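Local coordinates for protein transcriptional regulator ComR (Streptococcus vestibularis F0396, PDB 6HU8) that regulates competence in a streptococcus as a pheromone-responsive RNPP-family transcription factor, probably binding DNA through a helix-turn-helix domain joined to a tetratricopeptide-repeat domain, at residues I3-I11 against D65-E73; R39-S48 against F112-L120. One frame throughout, in Å; residues are numbered along the deposited sequence.

Contact 1. Residues I3-I11 against D65-E73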
# COMPACT_ATOMS: atom_id res chain seq x y z
N ILE A 3 22.89 -0.35 -16.91
CA ILE A 3 21.69 -0.58 -17.68
C ILE A 3 20.74 0.64 -17.58
O ILE A 3 20.15 1.07 -18.58
CB ILE A 3 20.99 -1.85 -17.20
CG1 ILE A 3 21.81 -3.08 -17.59
CG2 ILE A 3 19.57 -1.95 -17.75
CD1 ILE A 3 21.34 -4.35 -16.90
N LYS A 4 20.62 1.21 -16.39
CA LYS A 4 19.79 2.41 -16.20
C LYS A 4 20.31 3.59 -17.05
O LYS A 4 19.52 4.29 -17.70
CB LYS A 4 19.73 2.79 -14.71
CG LYS A 4 18.84 1.89 -13.88
CD LYS A 4 18.65 2.44 -12.45
CE LYS A 4 19.64 1.84 -11.46
NZ LYS A 4 20.81 2.75 -11.27
N ASP A 5 21.63 3.81 -17.05
CA ASP A 5 22.24 4.87 -17.86
C ASP A 5 21.96 4.67 -19.34
O ASP A 5 21.59 5.61 -20.04
CB ASP A 5 23.76 4.92 -17.67
CG ASP A 5 24.17 5.38 -16.28
OD1 ASP A 5 23.40 6.09 -15.61
OD2 ASP A 5 25.30 5.02 -15.87
N SER A 6 22.13 3.44 -19.83
CA SER A 6 22.04 3.21 -21.28
C SER A 6 20.59 3.31 -21.75
O SER A 6 20.31 3.96 -22.76
CB SER A 6 22.63 1.84 -21.66
OG SER A 6 21.97 0.80 -20.96
N ILE A 7 19.68 2.69 -21.01
CA ILE A 7 18.26 2.80 -21.32
C ILE A 7 17.79 4.27 -21.23
O ILE A 7 17.16 4.77 -22.16
CB ILE A 7 17.41 1.90 -20.39
CG1 ILE A 7 17.68 0.43 -20.72
CG2 ILE A 7 15.93 2.20 -20.54
CD1 ILE A 7 17.01 -0.54 -19.77
N GLY A 8 18.08 4.94 -20.13
CA GLY A 8 17.76 6.36 -20.01
C GLY A 8 18.25 7.21 -21.20
O GLY A 8 17.52 8.04 -21.74
N LEU A 9 19.48 6.99 -21.63
CA LEU A 9 20.02 7.78 -22.74
C LEU A 9 19.35 7.43 -24.07
O LEU A 9 19.17 8.29 -24.91
CB LEU A 9 21.53 7.59 -22.84
CG LEU A 9 22.24 8.31 -23.98
CD1 LEU A 9 22.22 9.85 -23.80
CD2 LEU A 9 23.66 7.77 -24.11
N ARG A 10 18.96 6.17 -24.26
CA ARG A 10 18.25 5.81 -25.49
C ARG A 10 16.90 6.49 -25.56
O ARG A 10 16.48 6.97 -26.61
CB ARG A 10 18.07 4.29 -25.59
CG ARG A 10 19.24 3.61 -26.26
CD ARG A 10 19.03 2.13 -26.35
NE ARG A 10 20.26 1.40 -26.06
CZ ARG A 10 20.49 0.71 -24.95
NH1 ARG A 10 21.65 0.08 -24.79
NH2 ARG A 10 19.55 0.62 -23.99
N ILE A 11 16.20 6.51 -24.43
CA ILE A 11 14.92 7.18 -24.35
C ILE A 11 15.08 8.67 -24.61
O ILE A 11 14.34 9.26 -25.40
CB ILE A 11 14.27 6.95 -22.98
CG1 ILE A 11 13.81 5.49 -22.84
CG2 ILE A 11 13.12 7.91 -22.78
CD1 ILE A 11 13.43 5.10 -21.40
N ASP A 65 12.98 -1.84 -29.20
CA ASP A 65 13.78 -0.76 -29.83
C ASP A 65 14.52 0.06 -28.78
O ASP A 65 15.70 0.34 -28.92
CB ASP A 65 12.90 0.20 -30.65
CG ASP A 65 12.22 -0.47 -31.83
OD1 ASP A 65 12.58 -1.62 -32.16
OD2 ASP A 65 11.32 0.18 -32.45
N LEU A 66 13.80 0.47 -27.74
CA LEU A 66 14.36 1.36 -26.74
C LEU A 66 15.38 0.64 -25.88
O LEU A 66 16.24 1.26 -25.26
CB LEU A 66 13.25 1.94 -25.85
CG LEU A 66 12.34 2.97 -26.48
CD1 LEU A 66 11.31 3.42 -25.47
CD2 LEU A 66 13.14 4.16 -27.02
N LEU A 67 15.27 -0.67 -25.81
CA LEU A 67 16.15 -1.43 -24.93
C LEU A 67 17.46 -1.82 -25.62
O LEU A 67 18.46 -2.01 -24.94
CB LEU A 67 15.46 -2.69 -24.42
CG LEU A 67 14.25 -2.50 -23.50
CD1 LEU A 67 13.58 -3.87 -23.27
CD2 LEU A 67 14.71 -1.86 -22.20
N ASP A 68 17.45 -1.91 -26.95
CA ASP A 68 18.53 -2.57 -27.69
C ASP A 68 18.73 -3.96 -27.09
O ASP A 68 17.83 -4.81 -27.17
CB ASP A 68 19.82 -1.76 -27.64
CG ASP A 68 20.59 -1.79 -28.95
OD1 ASP A 68 20.53 -2.82 -29.65
OD2 ASP A 68 21.25 -0.78 -29.28
N HIS A 69 19.86 -4.20 -26.44
CA HIS A 69 20.07 -5.51 -25.82
C HIS A 69 19.79 -5.51 -24.32
O HIS A 69 19.75 -6.58 -23.69
CB HIS A 69 21.49 -6.01 -26.08
CG HIS A 69 21.87 -6.02 -27.53
ND1 HIS A 69 23.18 -5.95 -27.95
CD2 HIS A 69 21.12 -6.09 -28.65
CE1 HIS A 69 23.22 -5.97 -29.27
NE2 HIS A 69 21.98 -6.05 -29.72
N ASP A 70 19.61 -4.32 -23.74
CA ASP A 70 19.33 -4.19 -22.30
C ASP A 70 17.97 -4.79 -21.96
O ASP A 70 17.10 -4.89 -22.82
CB ASP A 70 19.35 -2.71 -21.87
CG ASP A 70 20.73 -2.09 -21.96
OD1 ASP A 70 21.70 -2.76 -21.55
OD2 ASP A 70 20.84 -0.93 -22.43
N ARG A 71 17.79 -5.17 -20.69
CA ARG A 71 16.52 -5.73 -20.23
C ARG A 71 15.99 -5.02 -19.00
O ARG A 71 16.74 -4.38 -18.28
CB ARG A 71 16.67 -7.22 -19.94
CG ARG A 71 17.32 -7.98 -21.07
CD ARG A 71 18.09 -9.18 -20.57
NE ARG A 71 17.19 -10.23 -20.09
CZ ARG A 71 17.46 -11.03 -19.06
NH1 ARG A 71 18.60 -10.90 -18.39
NH2 ARG A 71 16.59 -11.96 -18.70
N ILE A 72 14.68 -5.12 -18.77
CA ILE A 72 14.05 -4.60 -17.56
C ILE A 72 13.26 -5.68 -16.82
O ILE A 72 12.50 -5.37 -15.90
CB ILE A 72 13.08 -3.45 -17.85
CG1 ILE A 72 12.04 -3.89 -18.88
CG2 ILE A 72 13.85 -2.22 -18.30
CD1 ILE A 72 10.88 -2.95 -19.00
N GLU A 73 13.43 -6.93 -17.23
CA GLU A 73 12.62 -7.98 -16.63
C GLU A 73 13.16 -8.42 -15.27
O GLU A 73 14.37 -8.39 -14.99
CB GLU A 73 12.50 -9.18 -17.57
CG GLU A 73 13.71 -10.06 -17.64
CD GLU A 73 13.55 -11.12 -18.71
OE1 GLU A 73 12.88 -10.82 -19.72
OE2 GLU A 73 14.08 -12.24 -18.54
O HOH W 1 22.32 1.61 -28.02
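R10 and S6, one turn apart on helix 3-17, converge on the carboxylate of D70 and fasten the first helix of the Cro/C1-type helix-turn-helix domain to the exit of its last, helix 63-67. A single oxygen, D70 OD2, receives R10 NH2 at 2.5 Å and R10 NH1 at 2.7 Å, an end-on salt bridge in the guanidinium plane, and S6 OG at 2.5 Å. R10 NH2 meets it near the carboxylate plane, on the anti side, whereas R10 NH1 and S6 OG come from well out of that plane. The S6 hydroxyl gets there because chi1 of 58° sets OG between the backbone N and carbonyl carbon. Such gathering of donors would probably favour the charged form of D70.

The turn places the acceptor: helix 63-67 ends in a type II' turn from L67 to D70, with D68 at positive phi, and D70 N bonds to L67 O. L67 O and D68 CB lie over one face of the R10 guanidinium, and S6 O over the other.

Apolar contacts follow. I7 and L67 lie side by side, with I7 CD1 3.6 Å from L67 CD2, and the same methyl meets I72 CG2 at 3.9 Å. I11 crosses L66 at about a right angle, both resting on I55 of helix 49-59.

One water bridges R10 to a second acid, accepting from R10 NE at 2.9 Å and donating to D68 OD2.

Contact 2. Residues R39-S48 against F112-L120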
# COMPACT_ATOMS: atom_id res chain seq x y z
N ARG A 39 14.18 11.08 -13.97
CA ARG A 39 14.99 10.13 -13.21
C ARG A 39 15.42 8.97 -14.12
O ARG A 39 16.53 8.43 -13.98
CB ARG A 39 14.23 9.61 -11.98
CG ARG A 39 14.16 10.62 -10.83
CD ARG A 39 13.60 10.02 -9.55
NE ARG A 39 12.20 9.60 -9.67
CZ ARG A 39 11.16 10.39 -9.41
NH1 ARG A 39 11.37 11.65 -9.02
NH2 ARG A 39 9.93 9.93 -9.54
N ILE A 40 14.54 8.59 -15.04
CA ILE A 40 14.88 7.53 -16.00
C ILE A 40 15.98 8.02 -16.94
O ILE A 40 17.02 7.36 -17.10
CB ILE A 40 13.64 7.08 -16.81
CG1 ILE A 40 12.65 6.33 -15.91
CG2 ILE A 40 14.04 6.23 -18.04
CD1 ILE A 40 11.31 6.06 -16.57
N GLU A 41 15.78 9.19 -17.56
CA GLU A 41 16.75 9.71 -18.52
C GLU A 41 18.10 10.00 -17.88
O GLU A 41 19.12 9.97 -18.56
CB GLU A 41 16.22 10.98 -19.20
CG GLU A 41 15.01 10.71 -20.11
CD GLU A 41 14.56 11.92 -20.93
OE1 GLU A 41 15.02 13.04 -20.65
OE2 GLU A 41 13.74 11.75 -21.86
N LYS A 42 18.13 10.25 -16.57
CA LYS A 42 19.39 10.55 -15.88
C LYS A 42 20.07 9.28 -15.36
O LYS A 42 21.13 9.36 -14.76
CB LYS A 42 19.17 11.51 -14.71
CG LYS A 42 19.03 12.98 -15.08
CD LYS A 42 18.71 13.80 -13.85
CE LYS A 42 19.05 15.27 -14.04
NZ LYS A 42 18.75 15.76 -15.42
N GLY A 43 19.44 8.12 -15.57
CA GLY A 43 20.00 6.86 -15.10
C GLY A 43 19.70 6.58 -13.63
O GLY A 43 20.20 5.61 -13.07
N GLU A 44 18.88 7.42 -12.99
CA GLU A 44 18.57 7.24 -11.56
C GLU A 44 17.59 6.12 -11.28
O GLU A 44 17.64 5.47 -10.23
CB GLU A 44 18.04 8.55 -10.97
CG GLU A 44 19.09 9.64 -10.98
CD GLU A 44 18.54 10.99 -10.60
OE1 GLU A 44 17.60 11.03 -9.79
OE2 GLU A 44 19.03 12.01 -11.14
N SER A 45 16.66 5.87 -12.19
CA SER A 45 15.82 4.71 -11.98
C SER A 45 15.55 3.98 -13.28
O SER A 45 15.70 4.53 -14.38
CB SER A 45 14.51 5.09 -11.30
OG SER A 45 13.92 6.22 -11.90
N LEU A 46 15.14 2.73 -13.11
CA LEU A 46 14.85 1.83 -14.21
C LEU A 46 13.37 1.97 -14.54
O LEU A 46 12.55 2.01 -13.63
CB LEU A 46 15.18 0.39 -13.81
CG LEU A 46 15.11 -0.71 -14.87
CD1 LEU A 46 16.20 -0.51 -15.90
CD2 LEU A 46 15.21 -2.11 -14.23
N PRO A 47 13.02 2.01 -15.84
CA PRO A 47 11.59 1.99 -16.12
C PRO A 47 10.95 0.63 -15.85
O PRO A 47 11.54 -0.43 -16.16
CB PRO A 47 11.51 2.32 -17.60
CG PRO A 47 12.82 1.94 -18.16
CD PRO A 47 13.84 2.06 -17.06
N SER A 48 9.76 0.66 -15.26
CA SER A 48 8.93 -0.53 -15.13
C SER A 48 8.38 -0.83 -16.51
O SER A 48 8.49 0.01 -17.42
CB SER A 48 7.80 -0.33 -14.11
OG SER A 48 6.92 0.72 -14.49
N PHE A 112 17.94 -4.98 -5.69
CA PHE A 112 17.76 -3.53 -5.82
C PHE A 112 18.22 -2.98 -7.18
O PHE A 112 17.73 -1.94 -7.63
CB PHE A 112 18.53 -2.80 -4.71
CG PHE A 112 20.00 -2.67 -4.98
CD1 PHE A 112 20.87 -3.69 -4.63
CD2 PHE A 112 20.51 -1.53 -5.59
CE1 PHE A 112 22.22 -3.58 -4.90
CE2 PHE A 112 21.86 -1.41 -5.85
CZ PHE A 112 22.72 -2.44 -5.51
N ASP A 113 19.16 -3.67 -7.82
CA ASP A 113 19.77 -3.12 -9.04
C ASP A 113 19.00 -3.50 -10.31
O ASP A 113 19.33 -3.02 -11.39
CB ASP A 113 21.24 -3.56 -9.17
CG ASP A 113 22.05 -2.61 -10.09
OD1 ASP A 113 21.74 -1.40 -10.09
OD2 ASP A 113 22.96 -3.07 -10.82
N ILE A 114 17.97 -4.33 -10.19
CA ILE A 114 17.18 -4.63 -11.38
C ILE A 114 15.71 -4.27 -11.19
O ILE A 114 14.87 -4.69 -11.98
CB ILE A 114 17.31 -6.14 -11.80
CG1 ILE A 114 17.07 -7.07 -10.61
CG2 ILE A 114 18.70 -6.41 -12.38
CD1 ILE A 114 15.62 -7.32 -10.25
N LEU A 115 15.41 -3.51 -10.13
CA LEU A 115 14.03 -3.15 -9.81
C LEU A 115 13.68 -1.74 -10.29
O LEU A 115 14.50 -0.82 -10.18
CB LEU A 115 13.77 -3.26 -8.29
CG LEU A 115 13.77 -4.66 -7.68
CD1 LEU A 115 13.66 -4.65 -6.14
CD2 LEU A 115 12.67 -5.54 -8.27
N PRO A 116 12.47 -1.58 -10.84
CA PRO A 116 12.00 -0.23 -11.20
C PRO A 116 11.60 0.56 -9.96
O PRO A 116 11.51 0.02 -8.85
CB PRO A 116 10.78 -0.50 -12.08
CG PRO A 116 10.24 -1.79 -11.56
CD PRO A 116 11.46 -2.61 -11.15
N GLU A 117 11.35 1.84 -10.16
CA GLU A 117 11.05 2.77 -9.09
C GLU A 117 9.88 2.33 -8.21
O GLU A 117 9.94 2.46 -6.99
CB GLU A 117 10.76 4.13 -9.70
CG GLU A 117 10.92 5.30 -8.79
CD GLU A 117 10.82 6.60 -9.58
OE1 GLU A 117 11.86 7.07 -10.12
OE2 GLU A 117 9.69 7.12 -9.68
N GLU A 118 8.83 1.81 -8.83
CA GLU A 118 7.63 1.46 -8.08
C GLU A 118 7.84 0.27 -7.14
O GLU A 118 7.24 0.21 -6.07
CB GLU A 118 6.48 1.13 -9.02
CG GLU A 118 6.20 2.19 -10.05
CD GLU A 118 6.93 1.94 -11.37
OE1 GLU A 118 8.19 1.96 -11.39
OE2 GLU A 118 6.21 1.73 -12.38
N GLU A 119 8.65 -0.69 -7.57
CA GLU A 119 8.96 -1.82 -6.71
C GLU A 119 9.82 -1.36 -5.54
O GLU A 119 9.59 -1.76 -4.39
CB GLU A 119 9.67 -2.93 -7.49
CG GLU A 119 8.76 -3.63 -8.52
CD GLU A 119 7.57 -4.34 -7.88
OE1 GLU A 119 7.72 -4.93 -6.78
OE2 GLU A 119 6.46 -4.32 -8.48
N LEU A 120 10.80 -0.51 -5.84
CA LEU A 120 11.70 0.00 -4.83
C LEU A 120 10.94 0.81 -3.80
O LEU A 120 11.25 0.72 -2.62
CB LEU A 120 12.79 0.87 -5.47
CG LEU A 120 13.88 0.08 -6.20
CD1 LEU A 120 14.80 1.00 -7.01
CD2 LEU A 120 14.68 -0.72 -5.18
O HOH W 2 9.46 3.13 -13.64
O HOH W 3 14.71 1.91 -10.53
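The R39 guanidinium presents its edge to the E117 carboxylate, the two planes turned 50° apart, in a side-on salt bridge that joins the helix-turn-helix domain to the first turn of helix 117-131 in the tetratricopeptide-repeat domain. R39 NE reaches E117 OE1 at 2.6 Å and nearly straight (167°), and R39 NH2 reaches E117 OE2 at 2.8 Å. Both carboxylate oxygens are approached from above their plane, whereas E117 OE1 lies close to the plane of the guanidinium. From the opposite face of the carboxylate S45 OG donates to the same E117 OE1 at 2.9 Å, so this oxygen is gripped from both sides. The extended chain of E117, with CG anti to the backbone N (chi1 -158°), carries the carboxylate across to R39. I144 of helix 139-152 touches both R39 and E117.

R39 lies on helix 34-41, probably the recognition helix as in other Cro/C1 domains; in this apo form, the bridge is consistent with holding that helix against the repeat domain.

Beyond the Schellman motif at G43, the loop runs beside the start of helix 117-131. P116 CA makes a C-H...O contact of 3.4 Å with L46 O, and P116 CB packs against S48. L46 CD2 approaches I114 O, a buried carbonyl oxygen that lacks any partner in the model.

Two waters bridge the segments. One links L46 O, S48 N and E118 OE1; the other accepts from L46 N at 2.7 Å and donates to L115 O at 2.8 Å.

Contact 1 lies within the helix-turn-helix bundle, between its first and last helices, whereas contact 2 joins that bundle to the tetratricopeptide-repeat domain. Their segments alternate along the chain, 3-11, 39-48, 65-73 and 112-120, and their centres lie about 11 Å apart. They touch directly: K4 CB is 3.3 Å from G43 O, and L46 packs on both I7 and I72. The loop after helix 34-41 therefore rests on contact 1 while facing helix 117-131, so the domain interface is built directly against the closed bundle.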